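Local coordinates for protein tetraacyldisaccharide 4'-kinase (Aquifex aeolicus, PDB 4EHX) that transfers the gamma-phosphate of ATP to the 4'-position of a tetraacyldisaccharide 1-phosphate, the kinase step that forms lipid IVA in lipid A biosynthesis, at residues F267-G272 against Q286-V291; R227-F232 against I274-P279; R206-L211 against F292-K297. One frame throughout, in Å; residues are numbered along the deposited sequence.

Interaction 1 (F267-G272 against Q286-V291)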
# COMPACT_ATOMS: atom_id res chain seq x y z
N PHE A 267 11.95 -7.30 -22.35
CA PHE A 267 12.42 -8.35 -21.45
C PHE A 267 12.38 -9.74 -22.10
O PHE A 267 11.33 -10.17 -22.62
CB PHE A 267 11.62 -8.35 -20.14
CG PHE A 267 12.18 -9.29 -19.11
CD1 PHE A 267 13.41 -9.05 -18.52
CD2 PHE A 267 11.47 -10.42 -18.73
CE1 PHE A 267 13.93 -9.91 -17.59
CE2 PHE A 267 11.99 -11.29 -17.79
CZ PHE A 267 13.22 -11.03 -17.22
N THR A 268 13.52 -10.43 -22.09
CA THR A 268 13.65 -11.73 -22.75
C THR A 268 14.32 -12.76 -21.84
O THR A 268 15.54 -12.90 -21.85
CB THR A 268 14.43 -11.62 -24.06
OG1 THR A 268 13.89 -10.55 -24.86
CG2 THR A 268 14.34 -12.91 -24.83
N PRO A 269 13.52 -13.47 -21.05
CA PRO A 269 14.04 -14.47 -20.11
C PRO A 269 14.43 -15.78 -20.81
O PRO A 269 13.98 -16.07 -21.92
CB PRO A 269 12.86 -14.71 -19.16
CG PRO A 269 11.66 -14.37 -19.95
CD PRO A 269 12.08 -13.25 -20.87
N GLU A 270 15.29 -16.55 -20.14
CA GLU A 270 15.77 -17.83 -20.65
C GLU A 270 14.91 -18.97 -20.14
O GLU A 270 14.64 -19.07 -18.95
CB GLU A 270 17.19 -18.08 -20.16
CG GLU A 270 18.21 -17.04 -20.56
CD GLU A 270 19.57 -17.35 -19.98
OE1 GLU A 270 20.26 -16.39 -19.57
OE2 GLU A 270 19.95 -18.54 -19.93
N GLU A 271 14.46 -19.82 -21.06
CA GLU A 271 13.75 -21.04 -20.73
C GLU A 271 14.61 -21.85 -19.77
O GLU A 271 15.81 -22.04 -20.00
CB GLU A 271 13.50 -21.85 -22.00
CG GLU A 271 12.56 -23.04 -21.84
CD GLU A 271 12.38 -23.85 -23.12
OE1 GLU A 271 11.50 -24.73 -23.15
OE2 GLU A 271 13.11 -23.61 -24.11
N GLY A 272 14.01 -22.33 -18.69
CA GLY A 272 14.72 -23.20 -17.77
C GLY A 272 15.37 -22.50 -16.59
O GLY A 272 15.83 -23.16 -15.65
N GLN A 286 3.28 -11.11 -16.58
CA GLN A 286 2.36 -12.22 -16.36
C GLN A 286 2.42 -13.19 -17.53
O GLN A 286 2.56 -12.79 -18.69
CB GLN A 286 0.94 -11.71 -16.15
CG GLN A 286 0.85 -10.75 -14.96
CD GLN A 286 -0.53 -10.16 -14.79
OE1 GLN A 286 -1.53 -10.87 -14.83
NE2 GLN A 286 -0.58 -8.84 -14.61
N GLY A 287 2.34 -14.48 -17.24
CA GLY A 287 2.46 -15.47 -18.30
C GLY A 287 3.84 -16.09 -18.35
O GLY A 287 3.97 -17.27 -18.64
N TYR A 288 4.87 -15.29 -18.07
CA TYR A 288 6.19 -15.88 -17.86
C TYR A 288 6.11 -16.69 -16.58
O TYR A 288 6.05 -16.15 -15.48
CB TYR A 288 7.28 -14.80 -17.77
CG TYR A 288 7.74 -14.31 -19.12
CD1 TYR A 288 8.35 -15.18 -20.03
CD2 TYR A 288 7.57 -12.99 -19.49
CE1 TYR A 288 8.76 -14.73 -21.28
CE2 TYR A 288 7.98 -12.53 -20.72
CZ TYR A 288 8.58 -13.40 -21.61
OH TYR A 288 8.98 -12.91 -22.84
N GLU A 289 6.09 -18.00 -16.73
CA GLU A 289 5.81 -18.87 -15.61
C GLU A 289 7.06 -19.22 -14.82
O GLU A 289 6.99 -19.97 -13.85
CB GLU A 289 5.05 -20.11 -16.09
CG GLU A 289 3.60 -19.77 -16.45
CD GLU A 289 3.03 -20.63 -17.56
OE1 GLU A 289 2.04 -20.20 -18.19
OE2 GLU A 289 3.57 -21.74 -17.81
N ASN A 290 8.20 -18.67 -15.23
CA ASN A 290 9.43 -18.90 -14.48
C ASN A 290 9.88 -17.65 -13.69
O ASN A 290 11.02 -17.58 -13.25
CB ASN A 290 10.55 -19.44 -15.38
CG ASN A 290 10.93 -18.49 -16.53
OD1 ASN A 290 10.15 -17.62 -16.93
ND2 ASN A 290 12.14 -18.66 -17.07
N VAL A 291 8.96 -16.70 -13.50
CA VAL A 291 9.26 -15.43 -12.84
C VAL A 291 8.37 -15.26 -11.61
O VAL A 291 7.16 -15.40 -11.71
CB VAL A 291 9.01 -14.25 -13.79
CG1 VAL A 291 9.30 -12.93 -13.11
CG2 VAL A 291 9.83 -14.42 -15.07

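Interaction 2 (R227-F232 against I274-P279)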
# COMPACT_ATOMS: atom_id res chain seq x y z
N ARG A 227 18.51 -24.48 -6.30
CA ARG A 227 18.45 -23.69 -7.52
C ARG A 227 19.07 -22.33 -7.20
O ARG A 227 18.83 -21.77 -6.13
CB ARG A 227 17.03 -23.48 -8.07
CG ARG A 227 16.24 -24.74 -8.42
CD ARG A 227 16.81 -25.42 -9.67
NE ARG A 227 17.12 -24.44 -10.72
CZ ARG A 227 16.39 -24.24 -11.81
NH1 ARG A 227 15.30 -24.95 -12.04
NH2 ARG A 227 16.76 -23.33 -12.70
N GLU A 228 19.88 -21.81 -8.11
CA GLU A 228 20.29 -20.41 -8.04
C GLU A 228 19.35 -19.61 -8.93
O GLU A 228 18.87 -20.12 -9.95
CB GLU A 228 21.74 -20.23 -8.52
CG GLU A 228 22.78 -20.91 -7.64
CD GLU A 228 24.20 -20.71 -8.14
OE1 GLU A 228 24.38 -20.41 -9.34
OE2 GLU A 228 25.14 -20.85 -7.32
N VAL A 229 19.06 -18.37 -8.56
CA VAL A 229 18.11 -17.58 -9.34
C VAL A 229 18.77 -16.37 -9.98
O VAL A 229 19.86 -15.95 -9.58
CB VAL A 229 16.96 -17.08 -8.46
CG1 VAL A 229 16.24 -18.25 -7.81
CG2 VAL A 229 17.47 -16.10 -7.42
N ILE A 230 18.10 -15.83 -10.98
CA ILE A 230 18.48 -14.54 -11.55
C ILE A 230 17.47 -13.53 -11.02
O ILE A 230 16.27 -13.68 -11.23
CB ILE A 230 18.42 -14.58 -13.08
CG1 ILE A 230 19.44 -15.59 -13.63
CG2 ILE A 230 18.68 -13.20 -13.65
CD1 ILE A 230 19.24 -15.94 -15.08
N ALA A 231 17.95 -12.51 -10.33
CA ALA A 231 17.06 -11.50 -9.76
C ALA A 231 17.18 -10.19 -10.51
O ALA A 231 18.23 -9.87 -11.08
CB ALA A 231 17.35 -11.30 -8.28
N PHE A 232 16.10 -9.42 -10.51
CA PHE A 232 16.08 -8.13 -11.19
C PHE A 232 15.01 -7.20 -10.63
O PHE A 232 14.01 -7.63 -10.05
CB PHE A 232 15.95 -8.30 -12.70
CG PHE A 232 14.62 -8.83 -13.16
CD1 PHE A 232 13.55 -7.98 -13.39
CD2 PHE A 232 14.45 -10.19 -13.41
CE1 PHE A 232 12.33 -8.46 -13.82
CE2 PHE A 232 13.23 -10.69 -13.85
CZ PHE A 232 12.17 -9.82 -14.06
N ILE A 274 15.11 -19.67 -13.33
CA ILE A 274 14.15 -19.08 -12.41
C ILE A 274 14.53 -17.65 -12.09
O ILE A 274 15.69 -17.36 -11.80
CB ILE A 274 14.07 -19.86 -11.09
CG1 ILE A 274 13.63 -21.30 -11.37
CG2 ILE A 274 13.11 -19.16 -10.12
CD1 ILE A 274 13.61 -22.19 -10.15
N TYR A 275 13.55 -16.75 -12.16
CA TYR A 275 13.77 -15.34 -11.89
C TYR A 275 12.99 -14.88 -10.67
O TYR A 275 11.87 -15.35 -10.42
CB TYR A 275 13.36 -14.47 -13.09
CG TYR A 275 14.14 -14.77 -14.35
CD1 TYR A 275 13.80 -15.84 -15.16
CD2 TYR A 275 15.23 -13.99 -14.72
CE1 TYR A 275 14.52 -16.13 -16.32
CE2 TYR A 275 15.96 -14.27 -15.86
CZ TYR A 275 15.60 -15.34 -16.65
OH TYR A 275 16.32 -15.60 -17.79
N LEU A 276 13.59 -13.96 -9.93
CA LEU A 276 12.91 -13.26 -8.84
C LEU A 276 12.92 -11.78 -9.12
O LEU A 276 13.93 -11.23 -9.56
CB LEU A 276 13.59 -13.54 -7.50
CG LEU A 276 13.59 -15.01 -7.08
CD1 LEU A 276 14.11 -15.16 -5.66
CD2 LEU A 276 12.18 -15.57 -7.21
N THR A 277 11.79 -11.12 -8.87
CA THR A 277 11.69 -9.69 -9.05
C THR A 277 10.67 -9.16 -8.05
O THR A 277 10.23 -9.91 -7.16
CB THR A 277 11.29 -9.32 -10.50
OG1 THR A 277 11.30 -7.89 -10.66
CG2 THR A 277 9.88 -9.87 -10.84
N THR A 278 10.31 -7.89 -8.15
CA THR A 278 9.35 -7.29 -7.22
C THR A 278 7.93 -7.40 -7.75
O THR A 278 7.72 -7.53 -8.95
CB THR A 278 9.65 -5.79 -6.96
OG1 THR A 278 9.34 -5.03 -8.15
CG2 THR A 278 11.11 -5.57 -6.59
N PRO A 279 6.93 -7.33 -6.85
CA PRO A 279 5.54 -7.41 -7.33
C PRO A 279 5.20 -6.32 -8.35
O PRO A 279 4.45 -6.58 -9.30
CB PRO A 279 4.72 -7.27 -6.05
CG PRO A 279 5.63 -7.85 -4.98
CD PRO A 279 7.02 -7.42 -5.38
O HOH W 1 17.79 -20.32 -12.48

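Interaction 3 (R206-L211 against F292-K297)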
# COMPACT_ATOMS: atom_id res chain seq x y z
N ARG A 206 6.32 -8.15 9.50
CA ARG A 206 6.13 -8.85 8.24
C ARG A 206 7.16 -9.94 8.15
O ARG A 206 8.34 -9.70 8.38
CB ARG A 206 6.23 -7.89 7.04
CG ARG A 206 4.99 -7.04 6.86
CD ARG A 206 4.97 -6.34 5.51
NE ARG A 206 6.05 -5.38 5.38
CZ ARG A 206 6.24 -4.61 4.32
NH1 ARG A 206 5.42 -4.69 3.28
NH2 ARG A 206 7.26 -3.76 4.29
N GLU A 207 6.70 -11.14 7.83
CA GLU A 207 7.56 -12.30 7.81
C GLU A 207 7.41 -13.06 6.49
O GLU A 207 6.32 -13.17 5.94
CB GLU A 207 7.25 -13.18 9.03
CG GLU A 207 7.56 -12.46 10.35
CD GLU A 207 7.09 -13.19 11.60
OE1 GLU A 207 6.61 -14.34 11.51
OE2 GLU A 207 7.21 -12.59 12.69
N PHE A 208 8.53 -13.57 5.98
CA PHE A 208 8.56 -14.24 4.69
C PHE A 208 7.69 -15.48 4.70
O PHE A 208 7.86 -16.36 5.54
CB PHE A 208 10.00 -14.62 4.31
CG PHE A 208 10.12 -15.33 2.99
CD1 PHE A 208 9.62 -14.75 1.83
CD2 PHE A 208 10.72 -16.58 2.90
CE1 PHE A 208 9.73 -15.40 0.60
CE2 PHE A 208 10.83 -17.23 1.68
CZ PHE A 208 10.34 -16.64 0.53
N CYS A 209 6.77 -15.56 3.75
CA CYS A 209 5.82 -16.67 3.66
C CYS A 209 6.17 -17.66 2.56
O CYS A 209 6.38 -18.85 2.81
CB CYS A 209 4.42 -16.13 3.41
SG CYS A 209 3.15 -17.42 3.38
N CYS A 210 6.23 -17.15 1.33
CA CYS A 210 6.30 -18.00 0.16
C CYS A 210 6.48 -17.10 -1.05
O CYS A 210 6.77 -15.91 -0.91
CB CYS A 210 4.97 -18.72 -0.02
SG CYS A 210 3.60 -17.57 -0.09
N LEU A 211 6.31 -17.67 -2.24
CA LEU A 211 6.43 -16.90 -3.48
C LEU A 211 5.09 -16.55 -4.11
O LEU A 211 4.07 -17.19 -3.85
CB LEU A 211 7.26 -17.71 -4.48
CG LEU A 211 8.66 -18.17 -4.06
CD1 LEU A 211 9.27 -19.07 -5.14
CD2 LEU A 211 9.55 -16.96 -3.77
N PHE A 292 8.99 -14.97 -10.46
CA PHE A 292 8.29 -14.94 -9.17
C PHE A 292 8.66 -13.70 -8.35
O PHE A 292 9.68 -13.06 -8.60
CB PHE A 292 8.66 -16.18 -8.35
CG PHE A 292 8.40 -17.48 -9.05
CD1 PHE A 292 9.34 -18.01 -9.93
CD2 PHE A 292 7.22 -18.17 -8.85
CE1 PHE A 292 9.09 -19.19 -10.60
CE2 PHE A 292 6.97 -19.37 -9.50
CZ PHE A 292 7.91 -19.87 -10.38
N ALA A 293 7.81 -13.39 -7.37
CA ALA A 293 8.11 -12.36 -6.38
C ALA A 293 8.08 -12.98 -4.98
O ALA A 293 7.55 -14.07 -4.79
CB ALA A 293 7.10 -11.19 -6.48
N LEU A 294 8.66 -12.30 -4.01
CA LEU A 294 8.61 -12.78 -2.64
C LEU A 294 7.26 -12.40 -2.02
O LEU A 294 6.70 -11.34 -2.31
CB LEU A 294 9.75 -12.19 -1.83
CG LEU A 294 11.16 -12.35 -2.42
CD1 LEU A 294 12.19 -11.64 -1.54
CD2 LEU A 294 11.51 -13.82 -2.58
N ASN A 295 6.74 -13.28 -1.17
CA ASN A 295 5.48 -13.01 -0.51
C ASN A 295 5.67 -12.99 0.99
O ASN A 295 6.13 -13.96 1.59
CB ASN A 295 4.43 -14.05 -0.91
CG ASN A 295 3.01 -13.61 -0.58
OD1 ASN A 295 2.76 -12.47 -0.20
ND2 ASN A 295 2.06 -14.52 -0.76
N PHE A 296 5.32 -11.86 1.60
CA PHE A 296 5.38 -11.70 3.04
C PHE A 296 3.97 -11.66 3.61
O PHE A 296 3.02 -11.31 2.91
CB PHE A 296 6.14 -10.42 3.38
CG PHE A 296 7.60 -10.50 3.08
CD1 PHE A 296 8.06 -10.37 1.79
CD2 PHE A 296 8.52 -10.72 4.10
CE1 PHE A 296 9.41 -10.45 1.51
CE2 PHE A 296 9.87 -10.80 3.83
CZ PHE A 296 10.32 -10.67 2.53
N LYS A 297 3.83 -12.05 4.87
CA LYS A 297 2.53 -12.01 5.53
C LYS A 297 2.64 -11.07 6.72
O LYS A 297 3.71 -10.96 7.32
CB LYS A 297 2.10 -13.40 5.98
CG LYS A 297 1.68 -14.33 4.84
CD LYS A 297 0.47 -13.77 4.10
CE LYS A 297 0.15 -14.58 2.85
NZ LYS A 297 -0.19 -15.99 3.15

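Interaction 1 (F267-G272 against Q286-V291)
The pyrrolidine ring of P269 lies over one face of the phenol ring of Y288, and this CH-pi contact is the main junction between two surface loops. One loop leads into strand 275-277; the other, after helix 279-282, leads into strand 291-300. P269 CG sits 3.6 Å from the centroid of the Y288 ring, 27° off the ring normal. It is displaced toward the rim and comes within 3.2 Å of Y288 CE1, a close approach. P269 CD follows on the same ring, 3.6 Å from Y288 CZ, and the two side chains cross at about a right angle. The Y288 ring leaves its backbone with CG anti to the carbonyl carbon (chi1 -81°), beside the backbone N. An alanine in place of P269 would probably leave this face of the Y288 ring without its CG and CD cover and the phenol freer to turn.

N290 makes the second junction. It belongs to the type I turn Y288-V291, and its CG occupies the crowded position between the backbone N and the carbonyl carbon (chi1 61°). Its amide nitrogen ND2 lies 3.2 Å from E270 O, although its established hydrogen bond goes to E273 O, just beyond the loop segment. Y275 joins both: its hydroxyl is hydrogen-bonded to E270 N, and its side chain touches P269 and N290.

The contact between the loops thus rests mainly on an aliphatic ring against an aromatic face. Such a contact prescribes little direction, so the placing of the loops probably owes much to polar bonds to neighbouring residues such as E273 and Y275.

Interaction 2 (R227-F232 against I274-P279)
T277 holds OG1 anti to its own backbone N (chi1 -175°), where it can donate to F232 O, and F232 carries CG between its backbone N and carbonyl carbon (chi1 68°), from where its ring reaches T277; the two residues meet at the end of a parallel beta-strand pair, 229-232 beside 275-277. T277 CB lies over one face of the F232 ring, 3.8 Å from its centroid. At the edge of that ring stands Y275 CB, 3.9 Å from F232 CE2.

The strands are joined by the staggered bonds of parallel pairing: I230 N to I274 O, L276 N to I230 O and F232 N to L276 O, each 3.0 Å. I230 and Y275 lie side by side on one face of the sheet, with I230 CB 3.6 Å from Y275 CD2. A231 and L276 are on the other face, where L245 of helix 237-248 packs on both.

At the opposite end, I274 CD1 rests over one face of the R227 guanidinium, whose NH2 is hydrogen-bonded to G272 O. A water accepts from I274 N and donates to E228 O, linking the two segments at this end. The T277 OG1 to F232 O bond spans 2.8 Å, its donor above the carbonyl plane.

Interaction 3 (R206-L211 against F292-K297)
A classic beta bulge interrupts the antiparallel pairing of strands 201-212 and 291-300, the two-stranded connection that in LpxK joins the P-loop domain to the smaller C-terminal domain. C209 and C210 together stand opposite the single residue N295, whose carbonyl oxygen is gripped by two donors: C209 N at 2.8 Å, in the carbonyl plane, and C210 N at 3.2 Å, tilted from it. The extra residue shifts the register by one between the F208-F296 and C210-N295 pairs. Regular pairing holds before the bulge, where E207 and K297 exchange two backbone hydrogen bonds, while N295 N donates back to C210 O at the bulge itself.

F208, F296, L294 and L211 form one group of side chains. F208, with CG anti to its backbone N (chi1 180°), turns the edge of its ring toward the face of F296 in an edge-to-face pair, the centroids 5.7 Å apart and the planes at 60°. F208 CE1 also touches L294 CD2, and that methyl in turn meets L211 CD2 at 3.9 Å. V244 of helix 237-248 touches both L294 and F296, tying this group to the C-terminal domain.

C209, C210, N295 and K297 make up another. C209 CB packs 3.6 Å from K297 CG, and the lysine chain, bent at chi2 and chi4, runs past the sulfur; its NZ has a long, weak ion pair with E218. R206, at the K297 end of the pairing, hydrogen-bonds through NH1 to S53 OG, next to the predicted ATP-binding residues, which places this end of the connection beside the P-loop. C210 SG, set between its backbone N and carbonyl carbon, lies 3.5 Å from N295 ND2.

The three contacts follow one another from the outer part of the C-terminal domain toward the nucleotide site. Interactions 1 and 2, with centres about 10 Å apart, meet at Y275, where N290 O lies 2.9 Å from Y275 N, a probable hydrogen bond, and separately where F267 CZ packs 3.4 Å from F232 CE2. Interactions 2 and 3, about 13 Å apart between centres, are joined because strands 275-277 and 291-300 are neighbours, with probable hydrogen bonds from T277 N to F292 O and from F292 N to Y275 O, both 2.9 Å. Interactions 1 and 3 adjoin only in sequence, at V291-F292. Toward the predicted ATP site, the side chain of T278 (interaction 2) lies about 11 Å from that of T52, and that of R206 (interaction 3) about 4 Å from G50.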